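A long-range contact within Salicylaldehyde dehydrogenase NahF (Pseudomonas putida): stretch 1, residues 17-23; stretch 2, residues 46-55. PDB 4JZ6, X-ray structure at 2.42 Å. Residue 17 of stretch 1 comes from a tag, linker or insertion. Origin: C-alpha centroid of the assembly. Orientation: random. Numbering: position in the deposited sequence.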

ATOM      1  N   HIS A  17      -7.595  38.171 -18.606  1.00 40.20           N
ATOM      2  CA  HIS A  17      -7.531  36.794 -18.100  1.00 52.08           C
ATOM      3  C   HIS A  17      -6.965  36.684 -16.677  1.00 45.26           C
ATOM      4  O   HIS A  17      -6.277  37.584 -16.195  1.00 41.43           O
ATOM      5  CB  HIS A  17      -6.724  35.897 -19.049  1.00 56.10           C
ATOM      6  CG  HIS A  17      -5.270  36.246 -19.125  1.00 63.34           C
ATOM      7  ND1 HIS A  17      -4.714  36.902 -20.207  1.00 69.59           N
ATOM      8  CD2 HIS A  17      -4.251  36.028 -18.260  1.00 63.07           C
ATOM      9  CE1 HIS A  17      -3.422  37.072 -20.002  1.00 69.81           C
ATOM     10  NE2 HIS A  17      -3.114  36.553 -18.825  1.00 67.34           N
ATOM     11  N   MET A  18      -7.250  35.564 -16.020  1.00 42.83           N
ATOM     12  CA  MET A  18      -6.807  35.335 -14.646  1.00 35.45           C
ATOM     13  C   MET A  18      -5.296  35.111 -14.530  1.00 39.63           C
ATOM     14  O   MET A  18      -4.691  34.450 -15.373  1.00 38.44           O
ATOM     15  CB  MET A  18      -7.557  34.147 -14.050  1.00 33.97           C
ATOM     16  CG  MET A  18      -9.027  34.404 -13.812  1.00 36.54           C
ATOM     17  SD  MET A  18      -9.902  32.893 -13.363  1.00 33.32           S
ATOM     18  CE  MET A  18      -9.755  31.982 -14.895  1.00 58.06           C
ATOM     19  N   LYS A  19      -4.696  35.659 -13.478  1.00 38.99           N
ATOM     20  CA  LYS A  19      -3.265  35.498 -13.234  1.00 35.73           C
ATOM     21  C   LYS A  19      -3.000  34.760 -11.913  1.00 40.53           C
ATOM     22  O   LYS A  19      -3.500  35.153 -10.854  1.00 36.19           O
ATOM     23  CB  LYS A  19      -2.556  36.855 -13.263  1.00 37.16           C
ATOM     24  CG  LYS A  19      -2.395  37.447 -14.662  1.00 38.56           C
ATOM     25  CD  LYS A  19      -1.479  38.673 -14.664  1.00 58.62           C
ATOM     26  CE  LYS A  19      -1.149  39.132 -16.089  1.00 66.11           C
ATOM     27  NZ  LYS A  19      -0.343  40.399 -16.145  1.00 67.15           N
ATOM     28  N   THR A  20      -2.196  33.698 -11.994  1.00 38.59           N
ATOM     29  CA  THR A  20      -2.017  32.739 -10.903  1.00 32.62           C
ATOM     30  C   THR A  20      -0.539  32.481 -10.572  1.00 36.42           C
ATOM     31  O   THR A  20       0.287  32.319 -11.471  1.00 35.81           O
ATOM     32  CB  THR A  20      -2.720  31.415 -11.264  1.00 31.58           C
ATOM     33  OG1 THR A  20      -4.065  31.458 -10.781  1.00 32.49           O
ATOM     34  CG2 THR A  20      -2.013  30.209 -10.655  1.00 30.62           C
ATOM     35  N   LYS A  21      -0.207  32.444  -9.281  1.00 38.65           N
ATOM     36  CA  LYS A  21       1.177  32.232  -8.854  1.00 32.35           C
ATOM     37  C   LYS A  21       1.391  30.880  -8.171  1.00 43.73           C
ATOM     38  O   LYS A  21       0.469  30.067  -8.065  1.00 42.16           O
ATOM     39  CB  LYS A  21       1.620  33.357  -7.916  1.00 32.96           C
ATOM     40  CG  LYS A  21       1.767  34.721  -8.585  1.00 34.45           C
ATOM     41  CD  LYS A  21       2.493  35.712  -7.686  1.00 35.16           C
ATOM     42  CE  LYS A  21       2.771  37.023  -8.407  1.00 53.36           C
ATOM     43  NZ  LYS A  21       3.685  37.907  -7.623  1.00 54.88           N
ATOM     44  N   LEU A  22       2.622  30.640  -7.725  1.00 44.42           N
ATOM     45  CA  LEU A  22       2.943  29.490  -6.878  1.00 39.06           C
ATOM     46  C   LEU A  22       2.672  29.854  -5.419  1.00 41.10           C
ATOM     47  O   LEU A  22       2.575  31.036  -5.079  1.00 50.75           O
ATOM     48  CB  LEU A  22       4.417  29.111  -7.039  1.00 36.34           C
ATOM     49  CG  LEU A  22       4.819  28.027  -8.045  1.00 36.70           C
ATOM     50  CD1 LEU A  22       3.848  27.928  -9.219  1.00 30.66           C
ATOM     51  CD2 LEU A  22       6.253  28.263  -8.527  1.00 31.71           C
ATOM     52  N   PHE A  23       2.560  28.851  -4.552  1.00 29.57           N
ATOM     53  CA  PHE A  23       2.333  29.114  -3.133  1.00 28.16           C
ATOM     54  C   PHE A  23       3.260  28.308  -2.224  1.00 31.03           C
ATOM     55  O   PHE A  23       3.146  27.085  -2.132  1.00 40.73           O
ATOM     56  CB  PHE A  23       0.876  28.842  -2.776  1.00 27.47           C
ATOM     57  CG  PHE A  23       0.508  29.236  -1.380  1.00 27.02           C
ATOM     58  CD1 PHE A  23       0.294  30.569  -1.056  1.00 27.77           C
ATOM     59  CD2 PHE A  23       0.363  28.275  -0.390  1.00 26.05           C
ATOM     60  CE1 PHE A  23      -0.058  30.941   0.235  1.00 27.65           C
ATOM     61  CE2 PHE A  23       0.014  28.636   0.898  1.00 25.84           C
ATOM     62  CZ  PHE A  23      -0.202  29.971   1.211  1.00 30.34           C
ATOM     63  N   GLU A  46      -8.749  31.134 -26.583  1.00 49.66           N
ATOM     64  CA  GLU A  46      -8.617  32.319 -25.743  1.00 40.03           C
ATOM     65  C   GLU A  46      -7.954  31.963 -24.413  1.00 47.06           C
ATOM     66  O   GLU A  46      -8.249  30.925 -23.817  1.00 40.02           O
ATOM     67  CB  GLU A  46      -9.983  32.969 -25.499  1.00 93.05           C
ATOM     68  CG  GLU A  46     -10.745  33.382 -26.771  1.00 98.52           C
ATOM     69  CD  GLU A  46     -10.221  34.659 -27.421  1.00101.66           C
ATOM     70  OE1 GLU A  46     -10.439  35.757 -26.860  1.00100.55           O
ATOM     71  OE2 GLU A  46      -9.602  34.564 -28.504  1.00103.95           O
ATOM     72  N   VAL A  47      -7.055  32.825 -23.949  1.00 49.73           N
ATOM     73  CA  VAL A  47      -6.349  32.584 -22.692  1.00 49.29           C
ATOM     74  C   VAL A  47      -7.290  32.688 -21.493  1.00 50.80           C
ATOM     75  O   VAL A  47      -7.857  33.746 -21.234  1.00 53.80           O
ATOM     76  CB  VAL A  47      -5.188  33.584 -22.495  1.00 44.68           C
ATOM     77  CG1 VAL A  47      -4.475  33.329 -21.164  1.00 38.58           C
ATOM     78  CG2 VAL A  47      -4.215  33.505 -23.660  1.00 41.47           C
ATOM     79  N   MET A  48      -7.451  31.591 -20.762  1.00 36.08           N
ATOM     80  CA  MET A  48      -8.291  31.604 -19.572  1.00 35.10           C
ATOM     81  C   MET A  48      -7.482  31.955 -18.321  1.00 42.85           C
ATOM     82  O   MET A  48      -7.914  32.773 -17.500  1.00 40.13           O
ATOM     83  CB  MET A  48      -9.014  30.260 -19.389  1.00 33.84           C
ATOM     84  CG  MET A  48     -10.062  29.933 -20.455  1.00 34.11           C
ATOM     85  SD  MET A  48     -11.156  31.322 -20.837  1.00 35.20           S
ATOM     86  CE  MET A  48     -12.449  30.524 -21.780  1.00 73.89           C
ATOM     87  N   THR A  49      -6.309  31.337 -18.181  1.00 40.42           N
ATOM     88  CA  THR A  49      -5.453  31.557 -17.015  1.00 35.93           C
ATOM     89  C   THR A  49      -3.968  31.559 -17.382  1.00 39.59           C
ATOM     90  O   THR A  49      -3.513  30.731 -18.175  1.00 34.84           O
ATOM     91  CB  THR A  49      -5.691  30.477 -15.938  1.00 38.11           C
ATOM     92  OG1 THR A  49      -7.096  30.332 -15.708  1.00 43.19           O
ATOM     93  CG2 THR A  49      -4.995  30.840 -14.631  1.00 32.31           C
ATOM     94  N   GLU A  50      -3.222  32.502 -16.813  1.00 35.40           N
ATOM     95  CA  GLU A  50      -1.769  32.509 -16.925  1.00 35.99           C
ATOM     96  C   GLU A  50      -1.194  32.170 -15.551  1.00 35.07           C
ATOM     97  O   GLU A  50      -1.481  32.853 -14.569  1.00 39.60           O
ATOM     98  CB  GLU A  50      -1.267  33.872 -17.408  1.00 37.58           C
ATOM     99  CG  GLU A  50       0.232  33.947 -17.645  1.00 38.41           C
ATOM    100  CD  GLU A  50       0.691  35.327 -18.113  1.00 46.43           C
ATOM    101  OE1 GLU A  50      -0.160  36.233 -18.263  1.00 48.62           O
ATOM    102  OE2 GLU A  50       1.910  35.511 -18.333  1.00 46.21           O
ATOM    103  N   SER A  51      -0.405  31.103 -15.478  1.00 34.53           N
ATOM    104  CA  SER A  51       0.111  30.628 -14.196  1.00 33.61           C
ATOM    105  C   SER A  51       1.638  30.647 -14.140  1.00 34.24           C
ATOM    106  O   SER A  51       2.307  30.512 -15.165  1.00 35.07           O
ATOM    107  CB  SER A  51      -0.416  29.220 -13.897  1.00 36.81           C
ATOM    108  OG  SER A  51       0.096  28.711 -12.671  1.00 37.62           O
ATOM    109  N   ALA A  52       2.181  30.835 -12.941  1.00 33.90           N
ATOM    110  CA  ALA A  52       3.616  30.697 -12.724  1.00 34.35           C
ATOM    111  C   ALA A  52       4.025  29.273 -13.082  1.00 34.64           C
ATOM    112  O   ALA A  52       3.332  28.318 -12.739  1.00 32.58           O
ATOM    113  CB  ALA A  52       3.965  31.006 -11.280  1.00 33.91           C
ATOM    114  N   ASN A  53       5.139  29.135 -13.794  1.00 38.60           N
ATOM    115  CA  ASN A  53       5.588  27.827 -14.254  1.00 35.84           C
ATOM    116  C   ASN A  53       6.718  27.305 -13.385  1.00 36.67           C
ATOM    117  O   ASN A  53       7.880  27.601 -13.635  1.00 41.14           O
ATOM    118  CB  ASN A  53       6.040  27.908 -15.712  1.00 36.69           C
ATOM    119  CG  ASN A  53       6.063  26.553 -16.395  1.00 36.11           C
ATOM    120  OD1 ASN A  53       5.615  25.548 -15.835  1.00 33.98           O
ATOM    121  ND2 ASN A  53       6.574  26.524 -17.620  1.00 36.35           N
ATOM    122  N   ALA A  54       6.365  26.524 -12.368  1.00 37.75           N
ATOM    123  CA  ALA A  54       7.325  26.041 -11.379  1.00 35.91           C
ATOM    124  C   ALA A  54       8.508  25.319 -12.001  1.00 33.12           C
ATOM    125  O   ALA A  54       8.382  24.674 -13.039  1.00 33.32           O
ATOM    126  CB  ALA A  54       6.634  25.136 -10.375  1.00 34.18           C
ATOM    127  N   THR A  55       9.663  25.449 -11.365  1.00 37.61           N
ATOM    128  CA  THR A  55      10.838  24.691 -11.759  1.00 38.79           C
ATOM    129  C   THR A  55      11.081  23.606 -10.725  1.00 39.19           C
ATOM    130  O   THR A  55      10.405  23.559  -9.695  1.00 33.75           O
ATOM    131  CB  THR A  55      12.092  25.566 -11.822  1.00 38.39           C
ATOM    132  OG1 THR A  55      12.370  26.097 -10.520  1.00 38.66           O
ATOM    133  CG2 THR A  55      11.900  26.700 -12.814  1.00 36.67           C
TER

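Two short strands, Met18 to Thr20 and the one that begins at Val47, lie side by side in parallel, their N-to-C directions only 20° apart. Met18 pairs with Thr49, Lys19 with Glu50 and Thr20 with Ser51, the paired CA atoms 4.5 to 5.0 Å apart.

The backbone supplies most of the hydrogen bonds. In a parallel ladder one residue reaches two residues across, by its N to one and by its O to another two positions further on. Met18 does this exactly: its N donates to Met48 O at 3.2 Å, and its O accepts from Glu50 N at 2.8 Å, the latter nearly straight at 173°. Thr20 repeats the pattern, its N donating to Glu50 O and its O accepting from Ala52 N, both at 2.8 Å. Lys19 takes no part in these bonds, because its N and O turn away from the partner strand. The carbonyl oxygens also receive CA-H...O contacts, such as that between Ser51 CA and Thr20 O at 3.2 Å, which add modestly to the ladder.

Polar side chains meet on the face that carries Lys19 and Glu50. The fully extended chain of Glu50 brings OE1 within 3.0 Å of His17 NE2, which donates a hydrogen bond to it near the plane of the imidazole ring. His17 comes from an expression tag, so this bond is not a feature of the natural protein. Glu50 OE2 is satisfied elsewhere in the structure. Lys19 is long and flexible, well suited to an exposed site; its CE passes 3.8 Å from Glu50 OE1.

The same tag histidine offers a ring face to Val47. CG1 of Val47 lies 3.8 Å from the centroid of the His17 ring and 16° off its normal, a CH-pi contact in which a weakly polarised methyl group meets the pi electrons.

On the other face, Met18, Thr20, Thr49 and Ser51 pack together. The flexible thioether chain of Met18 lets its CE reach 3.2 Å from Thr49 OG1, while the CG2 methyl of Thr20 sits 3.3 Å from Ser51 OG. Beta-branched threonine favours extended backbone, and small serine fits a buried site; Ser51 OG donates to Ala52 O at 3.3 Å within its own stretch.

Beyond the paired residues the contact becomes apolar. Leu22 CD1 lies 3.7 Å from Ala52 CB, and Leu22 CD2 lies 3.7 Å from Ala54 CB. The branched end of this buried leucine thus spans two alanines, whose single methyl groups allow close approach.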